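Local coordinates for protein Phosphoglucosamine/phosphogalactosamine mutase (Sulfolobus tokodaii, PDB 2F7L) that interconverts the 6- and 1-phosphates of glucosamine and galactosamine, using one magnesium ion per subunit, on the way to UDP-GlcNAc and UDP-GalNAc, at residues A[7-11]-A[95-99]; A[45-49]-A[206-210]; A[30-34]-A[106-110]; A[244-248]-A[327-331]. One frame throughout, in Å; residues are numbered along the deposited sequence.

Contact 1: residues A[7-11]-A[95-99]; sequences TDGVR and TASHN
Arg11 contributes the largest share, with 97 Å² covered by residues 95-99. It stands on strand 10-13, its CA 6.1 Å from that of Ala96, its CB pointing toward the other segment. With chi1 p, chi2 t and chi3 p, the chain folds back and the guanidinium packs against the loop. One guanidinium face is covered by Ala96 O, 3.6 Å from Arg11 NH1, and by Ser97 N. Arg11 NH1 also makes a weak hydrogen bond to Asn99 OD1 (3.3 Å), and Arg11 NH2 lies 3.4 Å from Ser97 CB. The loop is a type II' turn from Ala96 to Asn99, closed by Asn99 N to Ala96 O (3.0 Å), with Ser97 at phi/psi 51/-104; before it, Thr95 OG1, also hydrogen-bonded to Asp45, accepts from Ser97 N (3.3 Å) in an ST turn. This is the phosphoserine loop of the phosphohexose mutases; Ser97, unmodified here, is probably the residue phosphorylated in catalysis. Its side chain (chi1 t) brings Ser97 OG to 3.1 Å from Asp8 OD2. That carboxylate (chi1 t) forms a long salt bridge with Arg11 (Asp8 OD2 to Arg11 NH2, 3.7 Å); Lys107 and Arg340 also form salt bridges with it.

Contact 2: residues A[45-49]-A[206-210]; sequences DVRAG and LDPLF
Two irregular loops meet here, their closest CA pair being Arg47 and Pro208 at 4.6 Å. Each is shaped by an Asx turn: Asp45 OD1 accepts from Arg47 N (2.8 Å), and Asp207 OD1 probably from Leu209 N (3.0 Å), whose position is less certain. The second loop also makes a type I turn from Asp207 to Phe210, closed by Phe210 N to Asp207 O (2.9 Å), with Phe210 at phi/psi 42/41.

Apolar packing joins the loops, with no hydrogen bond between them. Val46 (chi1 p) points toward residues 206-210: Val46 CG2 lies 3.8 Å from Leu206 CB and 4.2 Å from Pro208 CD, while Val46 CG1 lies 3.6 Å from Phe210 CZ. The Phe210 ring, on an m rotamer, also has Arg47 CG near its plane, 4.4 Å from Phe210 CE2.

Side chain meets backbone at Pro208, whose CB sits 3.2 Å from Val46 O, 3.7 Å from Arg47 C and 3.6 Å from Ala48 N.

A salt bridge, Arg47 NE to Asp45 OD2 (3.0 Å), holds residues 45-49 internally. Arg47 turns its CB away from residues 206-210 and is extended (chi1 m, chi2 and chi3 t). Its strongest partner lies beyond: Arg47 NH2 donates to Ser97 O. The arrangement is a loop-to-loop interface between the first two domains of a phosphohexose mutase, beside the phosphoserine loop.

Contact 3: residues A[30-34]-A[106-110]; sequences IGTFF and IKVVD
The last turn of helix 20-34 lies over strand 106-109, the two running almost parallel: their axes come within 11.2 Å, at 6° between N-to-C directions. The nearest CA pairs are Ile30-Val108 (7.9 Å) and Phe34-Asp110 (8.7 Å). Ile106, with chi1 and chi2 both m, points toward the helix and sets its CG2 3.9 Å from Ile30 CD1. Lys107 points away, to the other face of the sheet, where its amino group forms salt bridges with Asp8, Asp243 and Asp245. Val108 turns back toward the helix: Val108 CG1 lies 4.1 Å from Ile30 CD1, which chi1 m and chi2 t carry toward the strand, and Val108 CG2 lies 4.4 Å from Phe34 CZ. Val109 points away again, but its carbonyl takes part, Val109 O lying 3.7 Å from Phe34 CZ near the plane of that ring. At Asp110 a t rotamer brings Asp110 OD1 to 4.2 Å from Phe34 CE1 (chi1 m) and 4.5 Å from Phe33 CE2 (chi1 t). Helix 118-130 also touches Ile30 and Phe33. Such apolar packing of a helix along a strand of the central mixed sheet is typical of an alpha/beta/alpha sandwich, here domain I.

Contact 4: residues A[244-248]-A[327-331]; sequences ADRAI and ENGGF
Asp245 opens the contact through its backbone: Asp245 O receives a CA-H...O contact from Gly330 CA at 3.3 Å. Its carboxylate turns elsewhere, to salt bridges with Arg340 and Lys107, and probably binds Mg2+ together with Asp241 and Asp243. Arg246, extended at phi/psi -120/152, comes closest, its CA 3.9 Å from that of Gly330. Arg246 CG packs 3.1 Å from Asn328 O and 3.4 Å from Gly329 C, while Arg246 CD lies 3.3 Å from Asn328 OD1; Asn328 O covers one guanidinium face, and Asn328 ND2 hydrogen-bonds Glu326. Here the probable metal-binding loop of domain II meets the Glu-Asn-Gly-Gly segment at strand 329-332 of domain III. Ala247 follows, its O 3.6 Å from Gly329 CA and its N 3.3 Å from Gly330 N, a pair of donors that cannot bond. A CB on Gly329, at phi/psi 101/-173, would collide with Ala247 N and be jammed against Asn328 O. Ile248, with chi1 p, puts CG2 3.8 Å from both Asn328 O and Gly329 CA.

In the fold
Contacts 1, 2 and 4 gather near the probable catalytic centre where the first three domains converge, with contact 3 farther out in domain I. Contacts 1 and 3 share that domain, on neighbouring strands 10-13 and 103-109, their centres about 15 Å apart; Val10 O and Ile106 N (2.6 Å) probably hydrogen-bond between them. Contact 2 joins the first domain to the second, contact 4 the second to the third. Contacts 1, 2 and 3 interleave along the chain; contact 4 opens after all three have closed. Contact 1 touches contacts 2 and 4, about 14 and 15 Å away between centres. Contacts 3 and 4, about 24 Å apart between centres, are linked by the salt bridge between Lys107 and Asp245.

Contact 1: residues A[7-11]-A[95-99]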
# COMPACT_ATOMS: atom_id res chain seq x y z
N THR A 7 -2.48 -4.08 11.37
CA THR A 7 -2.56 -2.84 10.62
C THR A 7 -3.22 -3.04 9.25
O THR A 7 -3.94 -2.17 8.76
CB THR A 7 -1.14 -2.25 10.38
OG1 THR A 7 -0.50 -2.94 9.29
CG2 THR A 7 -0.28 -2.39 11.64
N ASP A 8 -2.98 -4.20 8.66
CA ASP A 8 -3.49 -4.52 7.33
C ASP A 8 -4.11 -5.92 7.30
O ASP A 8 -3.80 -6.73 6.43
CB ASP A 8 -2.30 -4.43 6.36
CG ASP A 8 -2.72 -4.21 4.91
OD1 ASP A 8 -3.94 -4.03 4.64
OD2 ASP A 8 -1.79 -4.21 4.05
N GLY A 9 -4.98 -6.21 8.27
CA GLY A 9 -5.63 -7.51 8.34
C GLY A 9 -5.06 -8.46 9.38
O GLY A 9 -4.22 -8.08 10.22
N VAL A 10 -5.52 -9.71 9.34
CA VAL A 10 -5.03 -10.73 10.25
C VAL A 10 -3.87 -11.44 9.59
O VAL A 10 -3.98 -11.84 8.45
CB VAL A 10 -6.11 -11.75 10.55
CG1 VAL A 10 -5.55 -12.80 11.48
CG2 VAL A 10 -7.34 -11.07 11.15
N ARG A 11 -2.75 -11.62 10.29
CA ARG A 11 -1.62 -12.31 9.68
C ARG A 11 -0.67 -13.01 10.64
O ARG A 11 -0.67 -12.77 11.83
CB ARG A 11 -0.83 -11.33 8.80
CG ARG A 11 -0.36 -10.12 9.52
CD ARG A 11 0.18 -9.07 8.54
NE ARG A 11 -0.76 -8.70 7.48
CZ ARG A 11 -0.54 -7.74 6.58
NH1 ARG A 11 0.59 -7.04 6.60
NH2 ARG A 11 -1.45 -7.48 5.65
N THR A 95 -3.43 -12.90 1.93
CA THR A 95 -2.17 -12.20 1.74
C THR A 95 -1.55 -11.65 3.02
O THR A 95 -2.25 -11.39 4.00
CB THR A 95 -2.38 -11.01 0.76
OG1 THR A 95 -1.11 -10.48 0.34
CG2 THR A 95 -3.20 -9.89 1.44
N ALA A 96 -0.23 -11.47 3.00
CA ALA A 96 0.49 -10.91 4.15
C ALA A 96 1.17 -9.61 3.71
O ALA A 96 2.19 -9.20 4.25
CB ALA A 96 1.52 -11.91 4.70
N SER A 97 0.58 -8.97 2.72
CA SER A 97 1.07 -7.70 2.19
C SER A 97 2.57 -7.70 1.83
O SER A 97 2.97 -8.26 0.80
CB SER A 97 0.75 -6.58 3.21
OG SER A 97 0.78 -5.28 2.63
N HIS A 98 3.37 -7.09 2.69
CA HIS A 98 4.82 -6.95 2.50
C HIS A 98 5.67 -7.89 3.37
O HIS A 98 6.88 -8.06 3.12
CB HIS A 98 5.22 -5.52 2.85
CG HIS A 98 4.78 -5.14 4.23
ND1 HIS A 98 3.48 -4.76 4.52
CD2 HIS A 98 5.43 -5.20 5.42
CE1 HIS A 98 3.35 -4.62 5.83
NE2 HIS A 98 4.51 -4.87 6.40
N ASN A 99 5.06 -8.47 4.41
CA ASN A 99 5.73 -9.38 5.33
C ASN A 99 6.61 -10.39 4.61
O ASN A 99 6.33 -10.77 3.48
CB ASN A 99 4.72 -10.15 6.17
CG ASN A 99 4.06 -9.32 7.22
OD1 ASN A 99 3.66 -8.18 6.98
ND2 ASN A 99 3.93 -9.89 8.41

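Contact 2: residues A[45-49]-A[206-210]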
# COMPACT_ATOMS: atom_id res chain seq x y z
N ASP A 45 -2.60 -13.97 -3.17
CA ASP A 45 -1.35 -13.57 -3.77
C ASP A 45 -0.53 -14.86 -3.92
O ASP A 45 -1.07 -15.96 -3.91
CB ASP A 45 -0.64 -12.52 -2.92
CG ASP A 45 -0.05 -13.09 -1.64
OD1 ASP A 45 -0.10 -14.33 -1.45
OD2 ASP A 45 0.48 -12.29 -0.85
N VAL A 46 0.78 -14.75 -4.05
CA VAL A 46 1.54 -15.97 -4.29
C VAL A 46 2.01 -16.77 -3.09
O VAL A 46 2.47 -17.89 -3.25
CB VAL A 46 2.77 -15.64 -5.19
CG1 VAL A 46 3.89 -15.02 -4.35
CG2 VAL A 46 3.24 -16.89 -5.91
N ARG A 47 1.85 -16.23 -1.89
CA ARG A 47 2.37 -16.87 -0.67
C ARG A 47 2.19 -18.35 -0.33
O ARG A 47 1.30 -19.03 -0.81
CB ARG A 47 1.95 -16.03 0.54
CG ARG A 47 2.56 -14.66 0.55
CD ARG A 47 1.80 -13.75 1.46
NE ARG A 47 2.35 -12.40 1.45
CZ ARG A 47 3.53 -12.06 1.98
NH1 ARG A 47 4.29 -12.98 2.57
NH2 ARG A 47 3.95 -10.80 1.89
N ALA A 48 3.08 -18.82 0.52
CA ALA A 48 3.16 -20.18 1.00
C ALA A 48 1.86 -20.90 1.39
O ALA A 48 1.66 -22.05 1.01
CB ALA A 48 4.14 -20.25 2.15
N GLY A 49 0.96 -20.31 2.14
CA GLY A 49 -0.20 -21.15 2.44
C GLY A 49 -1.37 -21.01 1.49
O GLY A 49 -2.51 -21.38 1.81
N LEU A 206 6.53 -16.80 -10.62
CA LEU A 206 5.89 -16.92 -9.31
C LEU A 206 6.64 -17.86 -8.39
O LEU A 206 6.88 -19.01 -8.73
CB LEU A 206 4.46 -17.43 -9.48
CG LEU A 206 3.56 -16.49 -10.29
CD1 LEU A 206 2.20 -17.14 -10.48
CD2 LEU A 206 3.41 -15.14 -9.58
N ASP A 207 7.02 -17.36 -7.22
CA ASP A 207 7.75 -18.20 -6.27
C ASP A 207 7.50 -17.83 -4.82
O ASP A 207 8.16 -16.94 -4.28
CB ASP A 207 9.23 -18.14 -6.55
CG ASP A 207 9.98 -19.21 -5.79
OD1 ASP A 207 9.31 -19.91 -4.99
OD2 ASP A 207 11.21 -19.35 -5.99
N PRO A 208 6.57 -18.52 -4.15
CA PRO A 208 6.31 -18.17 -2.75
C PRO A 208 7.56 -18.23 -1.84
O PRO A 208 7.46 -17.97 -0.64
CB PRO A 208 5.24 -19.17 -2.35
CG PRO A 208 5.66 -20.38 -3.08
CD PRO A 208 5.96 -19.82 -4.47
N LEU A 209 8.72 -18.58 -2.37
CA LEU A 209 9.91 -18.60 -1.52
C LEU A 209 10.71 -17.30 -1.56
O LEU A 209 11.62 -17.12 -0.76
CB LEU A 209 10.83 -19.78 -1.84
CG LEU A 209 10.65 -20.97 -0.88
CD1 LEU A 209 9.15 -21.16 -0.63
CD2 LEU A 209 11.25 -22.24 -1.45
N PHE A 210 10.35 -16.40 -2.48
CA PHE A 210 11.00 -15.11 -2.62
C PHE A 210 12.51 -15.15 -2.49
O PHE A 210 13.12 -14.30 -1.87
CB PHE A 210 10.42 -14.15 -1.60
CG PHE A 210 8.96 -13.93 -1.75
CD1 PHE A 210 8.47 -13.07 -2.73
CD2 PHE A 210 8.06 -14.58 -0.92
CE1 PHE A 210 7.12 -12.86 -2.87
CE2 PHE A 210 6.69 -14.38 -1.06
CZ PHE A 210 6.22 -13.51 -2.04

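Contact 3: residues A[30-34]-A[106-110]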
# COMPACT_ATOMS: atom_id res chain seq x y z
N ILE A 30 -16.35 -13.77 9.27
CA ILE A 30 -16.43 -12.89 8.12
C ILE A 30 -17.71 -13.17 7.36
O ILE A 30 -18.41 -12.26 6.93
CB ILE A 30 -15.22 -13.08 7.17
CG1 ILE A 30 -13.94 -12.56 7.84
CG2 ILE A 30 -15.45 -12.30 5.86
CD1 ILE A 30 -12.64 -13.02 7.17
N GLY A 31 -18.02 -14.45 7.21
CA GLY A 31 -19.22 -14.83 6.51
C GLY A 31 -20.47 -14.40 7.25
O GLY A 31 -21.45 -13.92 6.65
N THR A 32 -20.46 -14.58 8.56
CA THR A 32 -21.61 -14.20 9.34
C THR A 32 -21.77 -12.68 9.23
O THR A 32 -22.89 -12.17 9.16
CB THR A 32 -21.45 -14.60 10.80
OG1 THR A 32 -21.45 -16.03 10.90
CG2 THR A 32 -22.56 -14.03 11.62
N PHE A 33 -20.65 -11.97 9.19
CA PHE A 33 -20.64 -10.52 9.08
C PHE A 33 -21.27 -9.99 7.78
O PHE A 33 -21.97 -8.98 7.78
CB PHE A 33 -19.20 -10.04 9.17
CG PHE A 33 -19.01 -8.63 8.75
CD1 PHE A 33 -19.36 -7.59 9.60
CD2 PHE A 33 -18.45 -8.32 7.50
CE1 PHE A 33 -19.16 -6.26 9.23
CE2 PHE A 33 -18.24 -6.99 7.12
CZ PHE A 33 -18.59 -5.96 7.99
N PHE A 34 -21.00 -10.67 6.67
CA PHE A 34 -21.55 -10.26 5.38
C PHE A 34 -23.00 -10.72 5.23
O PHE A 34 -23.75 -10.15 4.46
CB PHE A 34 -20.71 -10.84 4.23
CG PHE A 34 -19.44 -10.10 3.94
CD1 PHE A 34 -19.48 -8.79 3.48
CD2 PHE A 34 -18.20 -10.74 4.06
CE1 PHE A 34 -18.30 -8.11 3.13
CE2 PHE A 34 -17.00 -10.07 3.71
CZ PHE A 34 -17.06 -8.75 3.24
N ILE A 106 -5.18 -12.62 6.32
CA ILE A 106 -6.49 -12.42 5.76
C ILE A 106 -6.82 -10.97 5.69
O ILE A 106 -6.76 -10.28 6.70
CB ILE A 106 -7.55 -13.09 6.62
CG1 ILE A 106 -7.28 -14.59 6.74
CG2 ILE A 106 -8.92 -12.83 6.02
CD1 ILE A 106 -7.54 -15.36 5.48
N LYS A 107 -7.16 -10.49 4.50
CA LYS A 107 -7.59 -9.11 4.32
C LYS A 107 -9.08 -9.26 3.97
O LYS A 107 -9.49 -10.24 3.35
CB LYS A 107 -6.86 -8.44 3.15
CG LYS A 107 -5.68 -7.58 3.55
CD LYS A 107 -5.06 -6.88 2.34
CE LYS A 107 -3.74 -6.18 2.69
NZ LYS A 107 -2.91 -5.72 1.50
N VAL A 108 -9.90 -8.32 4.41
CA VAL A 108 -11.30 -8.43 4.04
C VAL A 108 -11.74 -7.09 3.47
O VAL A 108 -11.63 -6.06 4.13
CB VAL A 108 -12.21 -8.92 5.24
CG1 VAL A 108 -11.36 -9.15 6.47
CG2 VAL A 108 -13.35 -7.98 5.48
N VAL A 109 -12.18 -7.13 2.22
CA VAL A 109 -12.64 -5.93 1.55
C VAL A 109 -14.15 -5.83 1.50
O VAL A 109 -14.84 -6.75 1.11
CB VAL A 109 -12.06 -5.84 0.12
CG1 VAL A 109 -11.45 -7.15 -0.27
CG2 VAL A 109 -13.14 -5.43 -0.87
N ASP A 110 -14.64 -4.67 1.93
CA ASP A 110 -16.07 -4.39 1.96
C ASP A 110 -16.68 -4.05 0.60
O ASP A 110 -16.00 -4.00 -0.42
CB ASP A 110 -16.36 -3.25 2.94
CG ASP A 110 -17.84 -3.08 3.20
OD1 ASP A 110 -18.43 -3.95 3.86
OD2 ASP A 110 -18.42 -2.08 2.74

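Contact 4: residues A[244-248]-A[327-331]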
# COMPACT_ATOMS: atom_id res chain seq x y z
N ALA A 244 1.18 -6.51 -4.81
CA ALA A 244 1.27 -5.35 -5.70
C ALA A 244 0.40 -4.15 -5.47
O ALA A 244 -0.03 -3.51 -6.43
CB ALA A 244 1.14 -5.81 -7.15
N ASP A 245 0.14 -3.80 -4.22
CA ASP A 245 -0.66 -2.60 -3.99
C ASP A 245 0.33 -1.44 -3.80
O ASP A 245 -0.05 -0.29 -3.60
CB ASP A 245 -1.59 -2.77 -2.78
CG ASP A 245 -0.92 -3.43 -1.61
OD1 ASP A 245 0.33 -3.41 -1.58
OD2 ASP A 245 -1.65 -3.95 -0.73
N ARG A 246 1.60 -1.77 -3.90
CA ARG A 246 2.65 -0.77 -3.76
C ARG A 246 3.50 -0.69 -5.02
O ARG A 246 3.63 -1.66 -5.76
CB ARG A 246 3.52 -1.10 -2.55
CG ARG A 246 3.42 -0.09 -1.45
CD ARG A 246 3.30 -0.73 -0.11
NE ARG A 246 4.40 -1.62 0.20
CZ ARG A 246 4.88 -1.79 1.43
NH1 ARG A 246 4.35 -1.12 2.45
NH2 ARG A 246 5.87 -2.65 1.65
N ALA A 247 4.07 0.48 -5.26
CA ALA A 247 4.91 0.68 -6.43
C ALA A 247 6.02 1.70 -6.19
O ALA A 247 5.75 2.89 -6.07
CB ALA A 247 4.05 1.12 -7.62
N ILE A 248 7.27 1.26 -6.07
CA ILE A 248 8.33 2.24 -5.93
C ILE A 248 9.17 2.15 -7.20
O ILE A 248 9.50 1.06 -7.67
CB ILE A 248 9.20 2.05 -4.65
CG1 ILE A 248 9.70 0.63 -4.54
CG2 ILE A 248 8.41 2.45 -3.39
CD1 ILE A 248 10.53 0.44 -3.32
N GLU A 327 4.48 7.04 1.77
CA GLU A 327 5.89 7.13 1.42
C GLU A 327 6.47 5.77 1.02
O GLU A 327 7.55 5.68 0.44
CB GLU A 327 6.67 7.74 2.59
CG GLU A 327 6.32 7.20 3.97
CD GLU A 327 6.88 5.82 4.23
OE1 GLU A 327 8.07 5.61 3.92
OE2 GLU A 327 6.14 4.94 4.75
N ASN A 328 5.72 4.72 1.32
CA ASN A 328 6.13 3.35 1.03
C ASN A 328 5.74 2.83 -0.37
O ASN A 328 5.89 1.65 -0.64
CB ASN A 328 5.56 2.40 2.09
CG ASN A 328 4.01 2.38 2.12
OD1 ASN A 328 3.33 2.31 1.08
ND2 ASN A 328 3.45 2.43 3.32
N GLY A 329 5.26 3.70 -1.25
CA GLY A 329 4.82 3.26 -2.56
C GLY A 329 3.33 3.23 -2.37
O GLY A 329 2.84 3.66 -1.33
N GLY A 330 2.55 2.73 -3.31
CA GLY A 330 1.13 2.78 -2.98
C GLY A 330 0.62 4.21 -3.05
O GLY A 330 0.94 5.08 -2.24
N PHE A 331 -0.20 4.41 -4.06
CA PHE A 331 -0.77 5.69 -4.41
C PHE A 331 -2.24 5.41 -4.78
O PHE A 331 -2.54 4.40 -5.44
CB PHE A 331 0.04 6.20 -5.61
CG PHE A 331 -0.51 7.43 -6.24
CD1 PHE A 331 -0.19 8.69 -5.73
CD2 PHE A 331 -1.35 7.34 -7.35
CE1 PHE A 331 -0.69 9.84 -6.33
CE2 PHE A 331 -1.86 8.48 -7.95
CZ PHE A 331 -1.54 9.73 -7.44